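Local structure of possible acyl-[acyl-carrier protein] desaturase DESA2 (acyl-[acp] desaturase) (stearoyl-acp desaturase) (Mycobacterium tuberculosis, 1ZA0) at residues 26-31 with 189-194; 97-102 with 193-198; 45-48 with 52-55. The protein may act as an acyl-[acyl-carrier-protein] desaturase in mycobacterial fatty acid biosynthesis, using a metal site held inside a helical bundle of the ferritin-like type. All coordinates share one frame; numbering follows the deposited sequence.

Contact 1: 26-31 with 189-194. With MN (manganese (II) ion), chain B.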
loop_
_atom_site.group_PDB
_atom_site.type_symbol
_atom_site.label_atom_id
_atom_site.label_comp_id
_atom_site.label_asym_id
_atom_site.label_seq_id
_atom_site.Cartn_x
_atom_site.Cartn_y
_atom_site.Cartn_z
ATOM N N LEU A 26 -0.236 13.329 13.425
ATOM C CA LEU A 26 -1.388 14.211 13.777
ATOM C C LEU A 26 -1.266 15.685 13.453
ATOM O O LEU A 26 -2.218 16.298 12.921
ATOM C CB LEU A 26 -1.767 14.024 15.235
ATOM C CG LEU A 26 -2.256 12.635 15.650
ATOM C CD1 LEU A 26 -2.497 12.558 17.135
ATOM C CD2 LEU A 26 -3.523 12.272 14.957
ATOM N N ASP A 27 -0.104 16.302 13.730
ATOM C CA ASP A 27 0.048 17.763 13.532
ATOM C C ASP A 27 0.172 18.138 12.068
ATOM O O ASP A 27 -0.059 19.264 11.695
ATOM C CB ASP A 27 1.298 18.328 14.271
ATOM C CG ASP A 27 1.199 18.246 15.843
ATOM O OD1 ASP A 27 0.141 17.904 16.454
ATOM O OD2 ASP A 27 2.213 18.477 16.556
ATOM N N THR A 28 0.572 17.196 11.234
ATOM C CA THR A 28 0.654 17.406 9.781
ATOM C C THR A 28 -0.474 16.696 8.986
ATOM O O THR A 28 -0.434 16.658 7.774
ATOM C CB THR A 28 2.025 16.986 9.240
ATOM O OG1 THR A 28 2.298 15.601 9.533
ATOM C CG2 THR A 28 3.200 17.862 9.972
ATOM N N GLU A 29 -1.459 16.148 9.685
ATOM C CA GLU A 29 -2.580 15.465 9.027
ATOM C C GLU A 29 -3.343 16.435 8.100
ATOM O O GLU A 29 -3.415 17.660 8.343
ATOM C CB GLU A 29 -3.514 14.873 10.061
ATOM C CG GLU A 29 -4.366 15.875 10.808
ATOM C CD GLU A 29 -5.087 15.254 11.986
ATOM O OE1 GLU A 29 -4.885 14.041 12.312
ATOM O OE2 GLU A 29 -5.869 15.994 12.631
ATOM N N ASP A 30 -3.871 15.894 7.008
ATOM C CA ASP A 30 -4.732 16.672 6.095
ATOM C C ASP A 30 -5.820 15.693 5.595
ATOM O O ASP A 30 -5.654 15.042 4.552
ATOM C CB ASP A 30 -3.879 17.191 4.936
ATOM C CG ASP A 30 -4.667 18.058 3.957
ATOM O OD1 ASP A 30 -5.779 18.561 4.272
ATOM O OD2 ASP A 30 -4.220 18.281 2.813
ATOM N N ILE A 31 -6.881 15.606 6.381
ATOM C CA ILE A 31 -7.847 14.505 6.410
ATOM C C ILE A 31 -8.689 14.565 5.182
ATOM O O ILE A 31 -9.082 15.599 4.797
ATOM C CB ILE A 31 -8.719 14.584 7.726
ATOM C CG1 ILE A 31 -7.848 14.359 8.964
ATOM C CG2 ILE A 31 -9.894 13.587 7.771
ATOM C CD1 ILE A 31 -6.854 13.245 8.862
ATOM N N GLU A 189 0.493 6.541 2.008
ATOM C CA GLU A 189 1.463 5.499 2.029
ATOM C C GLU A 189 2.902 6.030 2.323
ATOM O O GLU A 189 3.674 5.339 3.003
ATOM C CB GLU A 189 1.506 4.699 0.715
ATOM C CG GLU A 189 0.172 4.125 0.257
ATOM C CD GLU A 189 -0.330 2.965 1.097
ATOM O OE1 GLU A 189 -0.515 1.841 0.505
ATOM O OE2 GLU A 189 -0.613 3.174 2.304
ATOM N N VAL A 190 3.221 7.228 1.828
ATOM C CA VAL A 190 4.487 7.883 2.149
ATOM C C VAL A 190 4.623 8.095 3.677
ATOM O O VAL A 190 5.692 7.850 4.289
ATOM C CB VAL A 190 4.663 9.173 1.325
ATOM C CG1 VAL A 190 5.800 10.078 1.885
ATOM C CG2 VAL A 190 4.880 8.833 -0.180
ATOM N N ARG A 191 3.542 8.557 4.243
ATOM C CA ARG A 191 3.426 8.769 5.671
ATOM C C ARG A 191 3.512 7.490 6.488
ATOM O O ARG A 191 4.175 7.463 7.545
ATOM C CB ARG A 191 2.173 9.572 5.977
ATOM C CG ARG A 191 2.283 10.980 5.535
ATOM C CD ARG A 191 0.939 11.713 5.474
ATOM N NE ARG A 191 0.155 11.723 6.710
ATOM C CZ ARG A 191 0.332 12.598 7.713
ATOM N NH1 ARG A 191 1.343 13.448 7.698
ATOM N NH2 ARG A 191 -0.460 12.587 8.777
ATOM N N HIS A 192 2.936 6.389 5.957
ATOM C CA HIS A 192 2.982 5.118 6.611
ATOM C C HIS A 192 4.439 4.607 6.628
ATOM O O HIS A 192 4.981 4.091 7.667
ATOM C CB HIS A 192 2.022 4.125 5.905
ATOM C CG HIS A 192 0.548 4.456 6.070
ATOM N ND1 HIS A 192 -0.462 3.677 5.525
ATOM C CD2 HIS A 192 -0.068 5.525 6.651
ATOM C CE1 HIS A 192 -1.636 4.212 5.858
ATOM N NE2 HIS A 192 -1.429 5.352 6.493
ATOM N N GLU A 193 5.051 4.669 5.464
ATOM C CA GLU A 193 6.395 4.223 5.341
ATOM C C GLU A 193 7.342 5.012 6.315
ATOM O O GLU A 193 8.252 4.409 6.888
ATOM C CB GLU A 193 6.891 4.281 3.885
ATOM C CG GLU A 193 8.313 3.706 3.762
ATOM C CD GLU A 193 9.149 4.254 2.610
ATOM O OE1 GLU A 193 8.615 5.026 1.773
ATOM O OE2 GLU A 193 10.361 3.853 2.515
ATOM N N GLU A 194 7.136 6.316 6.415
ATOM C CA GLU A 194 8.009 7.236 7.156
ATOM C C GLU A 194 7.925 6.768 8.637
ATOM O O GLU A 194 8.911 6.632 9.327
ATOM C CB GLU A 194 7.505 8.675 7.037
ATOM C CG GLU A 194 8.181 9.756 7.887
ATOM C CD GLU A 194 7.620 11.125 7.628
ATOM O OE1 GLU A 194 6.598 11.202 6.893
ATOM O OE2 GLU A 194 8.174 12.168 8.094
HETATM MN MN MN B . -0.296 1.955 3.944
HETATM O O HOH W 1 -0.266 0.062 2.886
#

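Contact 2: 97-102 with 193-198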
loop_
_atom_site.group_PDB
_atom_site.type_symbol
_atom_site.label_atom_id
_atom_site.label_comp_id
_atom_site.label_asym_id
_atom_site.label_seq_id
_atom_site.Cartn_x
_atom_site.Cartn_y
_atom_site.Cartn_z
ATOM N N GLY A 97 -0.648 1.716 20.447
ATOM C CA GLY A 97 -2.007 1.285 20.160
ATOM C C GLY A 97 -2.747 2.386 19.436
ATOM O O GLY A 97 -3.621 2.144 18.599
ATOM N N ARG A 98 -2.405 3.596 19.814
ATOM C CA ARG A 98 -2.929 4.791 19.208
ATOM C C ARG A 98 -2.469 4.778 17.712
ATOM O O ARG A 98 -3.277 4.972 16.845
ATOM C CB ARG A 98 -2.459 6.050 19.945
ATOM C CG ARG A 98 -3.403 6.578 21.009
ATOM C CD ARG A 98 -2.972 7.937 21.591
ATOM N N TRP A 99 -1.226 4.435 17.443
ATOM C CA TRP A 99 -0.761 4.344 16.050
ATOM C C TRP A 99 -1.448 3.219 15.300
ATOM O O TRP A 99 -1.957 3.484 14.194
ATOM C CB TRP A 99 0.740 4.220 15.936
ATOM C CG TRP A 99 1.253 3.876 14.550
ATOM C CD1 TRP A 99 2.003 2.787 14.227
ATOM C CD2 TRP A 99 1.029 4.571 13.323
ATOM N NE1 TRP A 99 2.323 2.804 12.890
ATOM C CE2 TRP A 99 1.743 3.872 12.304
ATOM C CE3 TRP A 99 0.366 5.741 12.971
ATOM C CZ2 TRP A 99 1.760 4.278 10.955
ATOM C CZ3 TRP A 99 0.410 6.155 11.601
ATOM C CH2 TRP A 99 1.067 5.402 10.634
ATOM N N LEU A 100 -1.472 1.996 15.849
ATOM C CA LEU A 100 -2.040 0.870 15.080
ATOM C C LEU A 100 -3.478 1.145 14.703
ATOM O O LEU A 100 -3.896 0.741 13.608
ATOM C CB LEU A 100 -1.914 -0.539 15.713
ATOM N N GLY A 101 -4.209 1.821 15.591
ATOM C CA GLY A 101 -5.615 2.139 15.407
ATOM C C GLY A 101 -5.757 3.172 14.293
ATOM O O GLY A 101 -6.602 2.995 13.398
ATOM N N ARG A 102 -4.925 4.210 14.345
ATOM C CA ARG A 102 -4.872 5.222 13.296
ATOM C C ARG A 102 -4.461 4.653 11.915
ATOM O O ARG A 102 -5.129 4.928 10.913
ATOM C CB ARG A 102 -4.004 6.409 13.684
ATOM C CG ARG A 102 -3.905 7.495 12.568
ATOM C CD ARG A 102 -5.197 8.175 12.247
ATOM N NE ARG A 102 -4.937 9.320 11.409
ATOM C CZ ARG A 102 -5.028 10.580 11.827
ATOM N NH1 ARG A 102 -5.454 10.818 13.045
ATOM N NH2 ARG A 102 -4.699 11.584 11.024
ATOM N N GLU A 193 5.051 4.669 5.464
ATOM C CA GLU A 193 6.395 4.223 5.341
ATOM C C GLU A 193 7.342 5.012 6.315
ATOM O O GLU A 193 8.252 4.409 6.888
ATOM C CB GLU A 193 6.891 4.281 3.885
ATOM C CG GLU A 193 8.313 3.706 3.762
ATOM C CD GLU A 193 9.149 4.254 2.610
ATOM O OE1 GLU A 193 8.615 5.026 1.773
ATOM O OE2 GLU A 193 10.361 3.853 2.515
ATOM N N GLU A 194 7.136 6.316 6.415
ATOM C CA GLU A 194 8.009 7.236 7.156
ATOM C C GLU A 194 7.925 6.768 8.637
ATOM O O GLU A 194 8.911 6.632 9.327
ATOM C CB GLU A 194 7.505 8.675 7.037
ATOM C CG GLU A 194 8.181 9.756 7.887
ATOM C CD GLU A 194 7.620 11.125 7.628
ATOM O OE1 GLU A 194 6.598 11.202 6.893
ATOM O OE2 GLU A 194 8.174 12.168 8.094
ATOM N N PHE A 195 6.716 6.533 9.089
ATOM C CA PHE A 195 6.447 6.096 10.464
ATOM C C PHE A 195 7.116 4.783 10.766
ATOM O O PHE A 195 7.952 4.718 11.693
ATOM C CB PHE A 195 4.934 6.028 10.727
ATOM C CG PHE A 195 4.536 6.162 12.192
ATOM C CD1 PHE A 195 3.649 7.140 12.587
ATOM C CD2 PHE A 195 4.991 5.279 13.138
ATOM C CE1 PHE A 195 3.227 7.239 13.924
ATOM C CE2 PHE A 195 4.600 5.391 14.482
ATOM C CZ PHE A 195 3.733 6.382 14.873
ATOM N N PHE A 196 6.840 3.731 9.976
ATOM C CA PHE A 196 7.495 2.454 10.228
ATOM C C PHE A 196 8.995 2.542 10.059
ATOM O O PHE A 196 9.774 1.915 10.805
ATOM C CB PHE A 196 6.932 1.295 9.395
ATOM C CG PHE A 196 5.529 0.904 9.807
ATOM C CD1 PHE A 196 5.297 0.308 11.049
ATOM C CD2 PHE A 196 4.456 1.158 8.974
ATOM C CE1 PHE A 196 4.009 -0.049 11.438
ATOM C CE2 PHE A 196 3.157 0.802 9.357
ATOM C CZ PHE A 196 2.943 0.223 10.601
ATOM N N ALA A 197 9.423 3.263 9.042
ATOM C CA ALA A 197 10.860 3.330 8.797
ATOM C C ALA A 197 11.580 4.055 9.957
ATOM O O ALA A 197 12.731 3.778 10.233
ATOM C CB ALA A 197 11.140 4.034 7.488
ATOM N N ASN A 198 10.935 5.042 10.567
ATOM C CA ASN A 198 11.579 5.743 11.672
ATOM C C ASN A 198 11.746 4.758 12.882
ATOM O O ASN A 198 12.742 4.824 13.609
ATOM C CB ASN A 198 10.773 7.014 12.058
ATOM C CG ASN A 198 10.938 8.138 11.055
ATOM O OD1 ASN A 198 11.888 8.079 10.229
ATOM N ND2 ASN A 198 10.043 9.209 11.125
#

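Contact 3: 45-48 with 52-55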
loop_
_atom_site.group_PDB
_atom_site.type_symbol
_atom_site.label_atom_id
_atom_site.label_comp_id
_atom_site.label_asym_id
_atom_site.label_seq_id
_atom_site.Cartn_x
_atom_site.Cartn_y
_atom_site.Cartn_z
ATOM N N ASN A 45 -28.670 1.708 -10.405
ATOM C CA ASN A 45 -29.215 0.484 -9.872
ATOM C C ASN A 45 -28.782 -0.697 -10.728
ATOM O O ASN A 45 -28.755 -0.607 -11.933
ATOM C CB ASN A 45 -30.748 0.539 -9.786
ATOM C CG ASN A 45 -31.231 1.390 -8.634
ATOM O OD1 ASN A 45 -30.463 2.223 -8.065
ATOM N ND2 ASN A 45 -32.511 1.243 -8.293
ATOM N N PHE A 46 -28.454 -1.792 -10.065
ATOM C CA PHE A 46 -28.293 -3.072 -10.710
ATOM C C PHE A 46 -29.709 -3.677 -10.968
ATOM O O PHE A 46 -30.737 -3.055 -10.594
ATOM C CB PHE A 46 -27.325 -3.961 -9.930
ATOM C CG PHE A 46 -25.904 -3.468 -9.988
ATOM C CD1 PHE A 46 -25.026 -3.985 -10.898
ATOM C CD2 PHE A 46 -25.462 -2.398 -9.154
ATOM C CE1 PHE A 46 -23.699 -3.501 -10.960
ATOM C CE2 PHE A 46 -24.148 -1.892 -9.254
ATOM C CZ PHE A 46 -23.270 -2.470 -10.108
ATOM N N ALA A 47 -29.746 -4.773 -11.711
ATOM C CA ALA A 47 -30.988 -5.378 -12.191
ATOM C C ALA A 47 -31.927 -5.816 -11.089
ATOM O O ALA A 47 -33.132 -5.661 -11.207
ATOM C CB ALA A 47 -30.663 -6.587 -13.136
ATOM N N PHE A 48 -31.401 -6.345 -9.998
ATOM C CA PHE A 48 -32.231 -6.624 -8.822
ATOM C C PHE A 48 -33.150 -5.471 -8.379
ATOM O O PHE A 48 -34.306 -5.709 -8.019
ATOM C CB PHE A 48 -31.377 -7.090 -7.634
ATOM C CG PHE A 48 -32.159 -7.842 -6.568
ATOM C CD1 PHE A 48 -32.666 -9.097 -6.824
ATOM C CD2 PHE A 48 -32.347 -7.301 -5.317
ATOM C CE1 PHE A 48 -33.368 -9.784 -5.840
ATOM C CE2 PHE A 48 -33.051 -7.994 -4.308
ATOM C CZ PHE A 48 -33.556 -9.210 -4.557
ATOM N N ARG A 52 -29.827 -2.048 -14.486
ATOM C CA ARG A 52 -29.125 -3.066 -15.272
ATOM C C ARG A 52 -27.855 -3.593 -14.625
ATOM O O ARG A 52 -27.158 -2.896 -13.850
ATOM C CB ARG A 52 -28.740 -2.517 -16.655
ATOM C CG ARG A 52 -27.817 -1.338 -16.638
ATOM C CD ARG A 52 -27.525 -0.696 -18.016
ATOM N NE ARG A 52 -26.624 0.447 -17.841
ATOM C CZ ARG A 52 -25.786 0.928 -18.755
ATOM N NH1 ARG A 52 -25.681 0.359 -19.965
ATOM N NH2 ARG A 52 -25.023 1.971 -18.444
ATOM N N ASP A 53 -27.540 -4.842 -14.970
ATOM C CA ASP A 53 -26.351 -5.456 -14.454
ATOM C C ASP A 53 -25.178 -4.948 -15.228
ATOM O O ASP A 53 -25.308 -4.181 -16.205
ATOM C CB ASP A 53 -26.412 -6.968 -14.510
ATOM C CG ASP A 53 -27.162 -7.556 -13.334
ATOM O OD1 ASP A 53 -27.389 -6.868 -12.302
ATOM O OD2 ASP A 53 -27.569 -8.719 -13.376
ATOM N N TRP A 54 -24.012 -5.277 -14.710
ATOM C CA TRP A 54 -22.785 -4.866 -15.346
ATOM C C TRP A 54 -22.615 -5.531 -16.702
ATOM O O TRP A 54 -22.953 -6.690 -16.869
ATOM C CB TRP A 54 -21.587 -5.245 -14.481
ATOM C CG TRP A 54 -20.272 -4.786 -15.026
ATOM C CD1 TRP A 54 -19.732 -3.526 -14.926
ATOM C CD2 TRP A 54 -19.324 -5.574 -15.775
ATOM N NE1 TRP A 54 -18.502 -3.500 -15.551
ATOM C CE2 TRP A 54 -18.228 -4.742 -16.071
ATOM C CE3 TRP A 54 -19.284 -6.910 -16.195
ATOM C CZ2 TRP A 54 -17.109 -5.192 -16.795
ATOM C CZ3 TRP A 54 -18.181 -7.364 -16.929
ATOM C CH2 TRP A 54 -17.100 -6.496 -17.213
ATOM N N ASP A 55 -22.026 -4.803 -17.638
ATOM C CA ASP A 55 -21.400 -5.441 -18.800
ATOM C C ASP A 55 -20.150 -4.664 -19.260
ATOM O O ASP A 55 -20.010 -3.523 -18.885
ATOM C CB ASP A 55 -22.463 -5.626 -19.938
ATOM C CG ASP A 55 -22.715 -4.383 -20.707
ATOM O OD1 ASP A 55 -23.700 -3.662 -20.378
ATOM O OD2 ASP A 55 -21.991 -4.048 -21.681
HETATM O O HOH W 2 -28.787 -7.452 -10.039
#

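Contact 1: 26-31 with 189-194
Arg191 reaches out from helix 176-206 to Thr28, at the C-terminal end of helix 9-27, and a single hydrogen bond joins them: Arg191 NH1 donates to Thr28 OG1 at 3.0 Å with an N-H...O angle of 158°. The hydroxyl oxygen sits at the edge of the guanidinium and lies only 1° out of its plane. Thr28 OG1 stands between the backbone N and the carbonyl carbon (chi1 58°), which turns it to the arginine and also lets it bond to Arg24 O. The other terminal nitrogen, Arg191 NH2, donates to His25 O, so the group is gripped at two points near the end of the first helix.

Van der Waals contact is slight. Arg191 NH2 comes 3.6 Å from Glu29 CA, while the Glu29 carboxylate leads away to a salt bridge with Arg102.

Metal bonds occupy another side of the same helix. Glu189 OE2 binds the manganese ion at 2.1 Å and His192 ND1 at 2.3 Å; a water ligand donates to Glu189 OE1, and Glu107 and Glu159 also bind the metal. In this desaturase family these four residues probably bind ferrous ions, replaced here by manganese. His192 NE2 is hydrogen-bonded to Glu106, so the ring is held at both nitrogens.

Adjacent residues thus serve different partners: Arg191 donates to uncharged oxygens at the end of helix 9-27, and His192 binds the metal.

Contact 2: 97-102 with 193-198
Helices 95-121 and 176-206 come together here with their backbones well apart, the closest CA pair being Trp99 and Phe195 at 9.3 Å. Each segment is continuous helix, and the space between them is spanned by aromatic side chains: Trp99 from the first, Phe195 and Phe196 from the second.

Trp99 and Phe195 point at each other and run antiparallel alongside one another, so that their rings overlap face to face. Both have CG anti to the backbone N (chi1 170° for Trp99), which extends each ring across the gap beside the other. The five-membered ring of Trp99 and the Phe195 ring have centroids 3.6 Å apart and planes only 5° from parallel. The phenyl lies over the fused part of the indole: Trp99 CD2 stands over the centre of the phenyl ring, and CE3 and CZ3 of the indole also lie against it. At the CZ2 corner the indole reaches the Phe195 side-chain stem, Trp99 CZ2 meeting Phe195 CB at 3.6 Å. The nearest ring atoms are Trp99 CE3 and Phe195 CE1, 3.4 Å apart.

Phe196 takes the indole at its edge. Its CB does not point at the other helix, but the ring end comes nearer, with Phe196 CZ 3.5 Å from Trp99 NE1. The edge of Trp99 is directed toward the face of Phe196 in an offset edge-to-face pair, with planes at 62°.

His25 and Trp103 extend the cluster around Trp99, and Phe196 also packs on Leu152, Met155 and Glu159 of helix 148-172. This is an aromatic cluster in the buried core of a ferritin-like helical bundle, adjoining the metal site through Glu159, a manganese ligand.

Contact 3: 45-48 with 52-55
Asn45 meets Arg52 through the backbone: Arg52 N donates to Asn45 O at 3.1 Å, with a rather bent N-H...O angle of 136°. The Asn45 side chain leads away, its ND2 bonding to Leu49 O, between the two segments.

At Phe46 the main chain passes close to the Arg52 carbonyl, and Phe46 CA makes a nearly straight C-H...O contact with Arg52 O at 3.3 Å. The same oxygen accepts from Arg122. With CG beside its own backbone N (chi1 -69°), the Phe46 ring presents its edge to Asp53 OD1, and its CE1 rests 4.5 Å from Trp54 CB. Arg122 also makes a cation-pi contact with this ring. The two segments thus belong to an irregular surface loop, closed on itself by these bonds, in the connection between helices 9-27 and 63-77.

Ala47 N then donates to Asp53 OD1 at 3.2 Å. The oxygen is met from above the carboxylate plane, 50° out of it, while Ala47 CB packs against the same atom at 3.4 Å. At Phe48 the backbone N donates to a water at 2.8 Å, and this water donates in turn to Asp53 OD1 at 2.7 Å.

How the contacts relate
Contacts 1 and 2 are neighbours on helix 176-206, their centres about 9 Å apart, and share Glu193 and Glu194. They also touch directly: the salt bridge from Glu29 to Arg102 joins the two contacts, and His192 CD2 packs against Trp99 CH2 at 4.1 Å. The second link places the aromatic cluster next to a manganese ligand, with the Phe196 side chain about 7 Å from the metal itself. Contact 3 stands apart at the far end of the molecule, its centre about 38 Å from that of contact 1 and about 41 Å from that of contact 2. It lies on the chain between 26-31 and 189-194 and has no part in the metal site.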